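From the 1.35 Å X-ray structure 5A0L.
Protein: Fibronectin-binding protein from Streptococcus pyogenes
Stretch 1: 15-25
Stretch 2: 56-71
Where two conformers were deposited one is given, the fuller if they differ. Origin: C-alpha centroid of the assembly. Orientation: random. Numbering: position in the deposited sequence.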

# COMPACT_ATOMS: atom_id res chain seq x y z
N PRO A 15 -0.54 -24.99 2.91
CA PRO A 15 -1.89 -24.49 3.20
C PRO A 15 -1.96 -23.42 4.28
O PRO A 15 -2.97 -22.72 4.38
N ASP A 16 -0.90 -23.27 5.06
CA ASP A 16 -0.79 -22.19 6.04
C ASP A 16 -0.55 -20.83 5.41
O ASP A 16 -0.73 -19.81 6.06
N TYR A 17 -0.06 -20.82 4.16
CA TYR A 17 0.18 -19.61 3.37
C TYR A 17 -0.62 -19.72 2.07
O TYR A 17 -0.03 -19.88 1.01
N PRO A 18 -1.95 -19.64 2.15
CA PRO A 18 -2.75 -20.04 0.99
C PRO A 18 -3.08 -18.91 -0.01
O PRO A 18 -3.58 -19.22 -1.10
N TRP A 19 -2.84 -17.65 0.36
CA TRP A 19 -3.20 -16.52 -0.51
C TRP A 19 -2.13 -16.31 -1.55
O TRP A 19 -0.94 -16.31 -1.24
N TYR A 20 -2.55 -16.11 -2.80
CA TYR A 20 -1.65 -15.74 -3.89
C TYR A 20 -1.57 -14.20 -3.95
O TYR A 20 -2.60 -13.54 -4.00
N GLY A 21 -0.34 -13.68 -3.93
CA GLY A 21 -0.08 -12.28 -4.07
C GLY A 21 0.69 -12.03 -5.34
O GLY A 21 1.68 -12.74 -5.60
N TYR A 22 0.33 -11.00 -6.09
CA TYR A 22 0.84 -10.83 -7.42
C TYR A 22 0.78 -9.39 -7.87
O TYR A 22 -0.05 -8.60 -7.38
N ASP A 23 1.66 -9.02 -8.79
CA ASP A 23 1.65 -7.69 -9.40
C ASP A 23 0.83 -7.77 -10.68
O ASP A 23 1.25 -8.44 -11.63
N SER A 24 -0.32 -7.10 -10.71
CA SER A 24 -1.24 -7.11 -11.84
C SER A 24 -0.90 -6.06 -12.88
O SER A 24 -1.55 -6.02 -13.95
N TYR A 25 0.09 -5.21 -12.64
CA TYR A 25 0.48 -4.21 -13.66
C TYR A 25 1.18 -4.92 -14.83
O TYR A 25 2.08 -5.74 -14.62
N PHE A 56 9.13 -6.83 -4.57
CA PHE A 56 7.71 -6.83 -4.90
C PHE A 56 7.28 -8.19 -5.37
O PHE A 56 8.08 -8.94 -6.00
N PRO A 57 6.04 -8.57 -5.13
CA PRO A 57 5.50 -9.78 -5.75
C PRO A 57 5.73 -9.78 -7.27
O PRO A 57 5.69 -8.75 -7.93
N ARG A 58 5.99 -10.98 -7.80
CA ARG A 58 6.14 -11.19 -9.23
C ARG A 58 4.84 -10.87 -9.99
O ARG A 58 3.75 -10.97 -9.45
N PRO A 59 4.97 -10.57 -11.29
CA PRO A 59 3.78 -10.42 -12.13
C PRO A 59 2.90 -11.65 -12.10
O PRO A 59 3.39 -12.78 -11.99
N THR A 60 1.61 -11.46 -12.25
CA THR A 60 0.68 -12.56 -12.32
C THR A 60 1.10 -13.58 -13.37
O THR A 60 1.55 -13.22 -14.47
N TYR A 61 0.98 -14.86 -12.99
CA TYR A 61 1.20 -15.97 -13.94
C TYR A 61 2.69 -16.23 -14.21
O TYR A 61 3.03 -17.03 -15.08
N SER A 62 3.57 -15.60 -13.44
CA SER A 62 5.02 -15.87 -13.49
C SER A 62 5.29 -17.34 -13.17
O SER A 62 4.43 -18.06 -12.62
N THR A 63 6.50 -17.78 -13.51
CA THR A 63 6.94 -19.14 -13.14
C THR A 63 7.31 -19.30 -11.67
O THR A 63 7.45 -20.41 -11.20
N THR A 64 7.48 -18.16 -10.99
CA THR A 64 7.70 -18.04 -9.57
C THR A 64 6.46 -17.35 -9.01
O THR A 64 6.09 -16.27 -9.49
N ASN A 65 5.84 -17.97 -8.01
CA ASN A 65 4.61 -17.44 -7.40
C ASN A 65 4.79 -17.17 -5.90
O ASN A 65 5.41 -17.96 -5.20
N ASN A 66 4.21 -16.08 -5.46
CA ASN A 66 4.30 -15.61 -4.10
C ASN A 66 3.03 -15.96 -3.33
O ASN A 66 1.93 -15.54 -3.72
N PHE A 67 3.20 -16.67 -2.21
CA PHE A 67 2.11 -17.04 -1.35
C PHE A 67 2.25 -16.39 0.03
O PHE A 67 3.36 -16.07 0.46
N TYR A 68 1.10 -16.25 0.70
CA TYR A 68 0.98 -15.43 1.87
C TYR A 68 -0.01 -16.01 2.87
O TYR A 68 -1.02 -16.62 2.51
N LYS A 69 0.28 -15.71 4.15
CA LYS A 69 -0.64 -15.95 5.26
C LYS A 69 -1.32 -14.64 5.66
O LYS A 69 -0.62 -13.64 5.84
N LYS A 70 -2.65 -14.69 5.81
CA LYS A 70 -3.41 -13.47 6.15
C LYS A 70 -3.52 -13.33 7.67
O LYS A 70 -3.96 -14.26 8.34
N ILE A 71 -3.19 -12.13 8.15
CA ILE A 71 -3.17 -11.76 9.60
C ILE A 71 -4.01 -10.50 9.76
O ILE A 71 -4.02 -9.63 8.89

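Strand 19-23 pairs antiparallel with the strand that includes Phe67 and Tyr68, and the side chains sort by the face of the sheet they share. Trp19 pairs with Tyr68 on one face, Tyr20 with Phe67 on the other, and the contact as a whole buries 974 Å².

The boldest projection is Tyr20. Its chi1 is t, and the ring extends along the second stretch into the hollow formed by the turn from Pro59 to Ser62 and Asn65. At its tip, Tyr61 N donates to Tyr20 OH at 3.0 Å, nearly in line, so the amide of a turn residue is satisfied by a side chain from the other stretch. Thr60 CG2 lies 3.8 Å from Tyr20 OH and lines the same pocket. Water 1 fills the remaining gap: it sits 2.6 Å from Tyr20 OH and 2.8 Å from Pro59 O, and accepts from Asn65 ND2 at 3.2 Å. The root of the ring rests on Phe67 (m), with Tyr20 CB 4.0 Å from Phe67 CE1 and the two planes inclined at 40°.

The opposite face holds a hollow at Gly21. An ideal CB there would lie 2.5 Å from Tyr68 CE2, a clash, so the bare glycine makes room for the Tyr68 ring (chi1 m), whose edge meets Gly21 N, with Tyr68 CD2 3.8 Å from that atom. Beside it, Trp19 (m) sets its CB 4.1 Å from Tyr68 CB and its NE1 3.7 Å from Lys70 CB; the lysine starts toward the first stretch, then its end leads away. Water 2 sits between Gly21 and Asn66, lying 2.7 Å from Gly21 O and 2.8 Å from Asn66 OD1, and accepting from Asn66 N at 2.9 Å. Asn66 OD1 also accepts a hydrogen bond from Arg58 N at 2.9 Å, pinning the loop to the strand.

Near the start of the first stretch, Tyr17 (m) offers a ring face to an aliphatic chain: Lys69 CB sits 3.9 Å from the Tyr17 ring centroid, 22° off the ring normal. Lys69 CE continues to 3.3 Å from Asp16 O.

At the far end, Asp23 (t) lies sideways beside the proline-rich loop. Water 3 donates to Asp23 OD2 at 2.8 Å and to Pro57 O at 2.7 Å, while Asp23 OD1 accepts from Tyr25 N at 3.1 Å. The CA-to-CB bond of Pro57 points toward the first stretch, and Pro57 CB lies 3.9 Å from Tyr22 CA. Thr60 OG1 approaches the Tyr22 ring (chi1 p), 3.2 Å from Tyr22 CD2.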

# COMPACT_ATOMS: atom_id res chain seq x y z
CB PRO A 15 -2.66 -25.74 3.62
CG PRO A 15 -1.61 -26.73 4.01
CD PRO A 15 -0.42 -26.44 3.16
CB ASP A 16 0.34 -22.49 7.02
CG ASP A 16 0.07 -23.72 7.88
OD1 ASP A 16 -1.08 -24.17 7.97
OD2 ASP A 16 1.04 -24.21 8.48
CB TYR A 17 1.67 -19.36 3.10
CG TYR A 17 2.52 -19.09 4.35
CD1 TYR A 17 2.71 -20.05 5.34
CD2 TYR A 17 3.03 -17.86 4.58
CE1 TYR A 17 3.45 -19.76 6.48
CE2 TYR A 17 3.76 -17.58 5.71
CZ TYR A 17 3.96 -18.50 6.66
OH TYR A 17 4.70 -18.12 7.79
CB PRO A 18 -4.03 -20.57 1.64
CG PRO A 18 -4.20 -19.66 2.83
CD PRO A 18 -2.79 -19.47 3.35
CB TRP A 19 -3.36 -15.24 0.35
CG TRP A 19 -4.58 -15.25 1.20
CD1 TRP A 19 -4.75 -15.88 2.39
CD2 TRP A 19 -5.86 -14.64 0.90
NE1 TRP A 19 -6.05 -15.72 2.85
CE2 TRP A 19 -6.73 -14.95 1.95
CE3 TRP A 19 -6.33 -13.83 -0.16
CZ2 TRP A 19 -8.06 -14.50 1.97
CZ3 TRP A 19 -7.61 -13.38 -0.11
CH2 TRP A 19 -8.47 -13.74 0.91
CB TYR A 20 -2.21 -16.30 -5.19
CG TYR A 20 -1.43 -16.05 -6.46
CD1 TYR A 20 -0.06 -16.06 -6.51
CD2 TYR A 20 -2.10 -15.78 -7.64
CE1 TYR A 20 0.64 -15.82 -7.68
CE2 TYR A 20 -1.44 -15.54 -8.82
CZ TYR A 20 -0.08 -15.53 -8.86
OH TYR A 20 0.60 -15.29 -10.03
CB TYR A 22 0.07 -11.70 -8.46
CG TYR A 22 -1.44 -11.64 -8.32
CD1 TYR A 22 -2.10 -12.44 -7.40
CD2 TYR A 22 -2.22 -10.80 -9.14
CE1 TYR A 22 -3.49 -12.43 -7.27
CE2 TYR A 22 -3.61 -10.81 -9.02
CZ TYR A 22 -4.23 -11.63 -8.09
OH TYR A 22 -5.61 -11.66 -7.93
CB ASP A 23 3.05 -7.22 -9.68
CG ASP A 23 3.13 -5.79 -10.18
OD1 ASP A 23 2.08 -5.11 -10.32
OD2 ASP A 23 4.27 -5.35 -10.44
CB SER A 24 -2.67 -6.92 -11.33
OG SER A 24 -2.93 -5.61 -10.90
CB TYR A 25 1.41 -3.16 -13.06
CG TYR A 25 1.90 -2.11 -14.05
CD1 TYR A 25 1.02 -1.27 -14.70
CD2 TYR A 25 3.25 -1.98 -14.34
CE1 TYR A 25 1.46 -0.33 -15.62
CE2 TYR A 25 3.70 -1.04 -15.23
CZ TYR A 25 2.80 -0.19 -15.86
OH TYR A 25 3.26 0.73 -16.75
CB PHE A 56 7.40 -5.79 -5.99
CG PHE A 56 7.12 -4.38 -5.45
CD1 PHE A 56 8.09 -3.62 -4.83
CD2 PHE A 56 5.86 -3.86 -5.49
CE1 PHE A 56 7.80 -2.35 -4.34
CE2 PHE A 56 5.57 -2.60 -5.00
CZ PHE A 56 6.55 -1.85 -4.47
CB PRO A 57 3.99 -9.69 -5.47
CG PRO A 57 3.94 -8.90 -4.20
CD PRO A 57 5.01 -7.85 -4.35
CB ARG A 58 6.58 -12.64 -9.50
CG ARG A 58 7.92 -13.03 -8.87
CD ARG A 58 9.01 -12.01 -9.21
NE ARG A 58 9.23 -11.88 -10.65
CZ ARG A 58 9.52 -10.75 -11.28
NH1 ARG A 58 9.61 -9.60 -10.61
NH2 ARG A 58 9.67 -10.75 -12.59
CB PRO A 59 4.36 -10.19 -13.54
CG PRO A 59 5.70 -9.57 -13.30
CD PRO A 59 6.20 -10.29 -12.05
CB THR A 60 -0.74 -12.08 -12.63
OG1 THR A 60 -0.93 -10.78 -12.08
CG2 THR A 60 -1.76 -13.06 -12.09
CB TYR A 61 0.38 -15.88 -15.25
CG TYR A 61 -1.09 -15.65 -15.02
CD1 TYR A 61 -1.92 -16.68 -14.56
CD2 TYR A 61 -1.65 -14.41 -15.26
CE1 TYR A 61 -3.28 -16.46 -14.34
CE2 TYR A 61 -3.01 -14.19 -15.05
CZ TYR A 61 -3.81 -15.22 -14.60
OH TYR A 61 -5.17 -15.01 -14.38
CB SER A 62 5.82 -14.99 -12.51
OG SER A 62 5.83 -13.60 -12.87
CB THR A 63 8.16 -19.58 -13.95
OG1 THR A 63 9.22 -18.62 -13.82
CG2 THR A 63 7.77 -19.72 -15.42
CB THR A 64 8.92 -17.10 -9.32
OG1 THR A 64 10.11 -17.60 -9.95
CG2 THR A 64 9.12 -16.83 -7.91
CB ASN A 65 3.45 -18.39 -7.60
CG ASN A 65 3.25 -18.74 -9.08
OD1 ASN A 65 3.30 -19.90 -9.45
ND2 ASN A 65 3.19 -17.73 -9.94
CB ASN A 66 4.55 -14.11 -4.09
CG ASN A 66 5.79 -13.72 -4.81
OD1 ASN A 66 5.78 -13.21 -5.94
ND2 ASN A 66 6.91 -13.98 -4.17
CB PHE A 67 1.98 -18.57 -1.26
CG PHE A 67 1.58 -19.19 -2.57
CD1 PHE A 67 0.27 -19.08 -3.04
CD2 PHE A 67 2.52 -19.79 -3.39
CE1 PHE A 67 -0.08 -19.62 -4.29
CE2 PHE A 67 2.16 -20.33 -4.62
CZ PHE A 67 0.86 -20.24 -5.06
CB TYR A 68 0.45 -14.05 1.41
CG TYR A 68 1.45 -13.23 0.68
CD1 TYR A 68 2.28 -12.35 1.38
CD2 TYR A 68 1.56 -13.28 -0.72
CE1 TYR A 68 3.23 -11.62 0.77
CE2 TYR A 68 2.56 -12.54 -1.35
CZ TYR A 68 3.40 -11.69 -0.58
OH TYR A 68 4.35 -10.89 -1.20
CB LYS A 69 0.17 -16.53 6.45
CG LYS A 69 -0.62 -16.67 7.73
CD LYS A 69 0.29 -17.17 8.86
CE LYS A 69 0.39 -18.63 8.94
NZ LYS A 69 0.93 -18.86 10.31
CB LYS A 70 -4.77 -13.55 5.51
CG LYS A 70 -5.60 -12.28 5.68
CD LYS A 70 -6.90 -12.29 4.93
CE LYS A 70 -7.94 -13.19 5.52
NZ LYS A 70 -8.60 -12.57 6.69
CB ILE A 71 -1.69 -11.48 10.05
CG1 ILE A 71 -0.89 -12.80 9.83
CG2 ILE A 71 -1.52 -11.04 11.51
CD1 ILE A 71 0.58 -12.67 10.03
O HOH W 1 3.08 -14.55 -9.85
O HOH W 2 3.46 -13.89 -7.26
O HOH W 3 6.44 -7.05 -9.95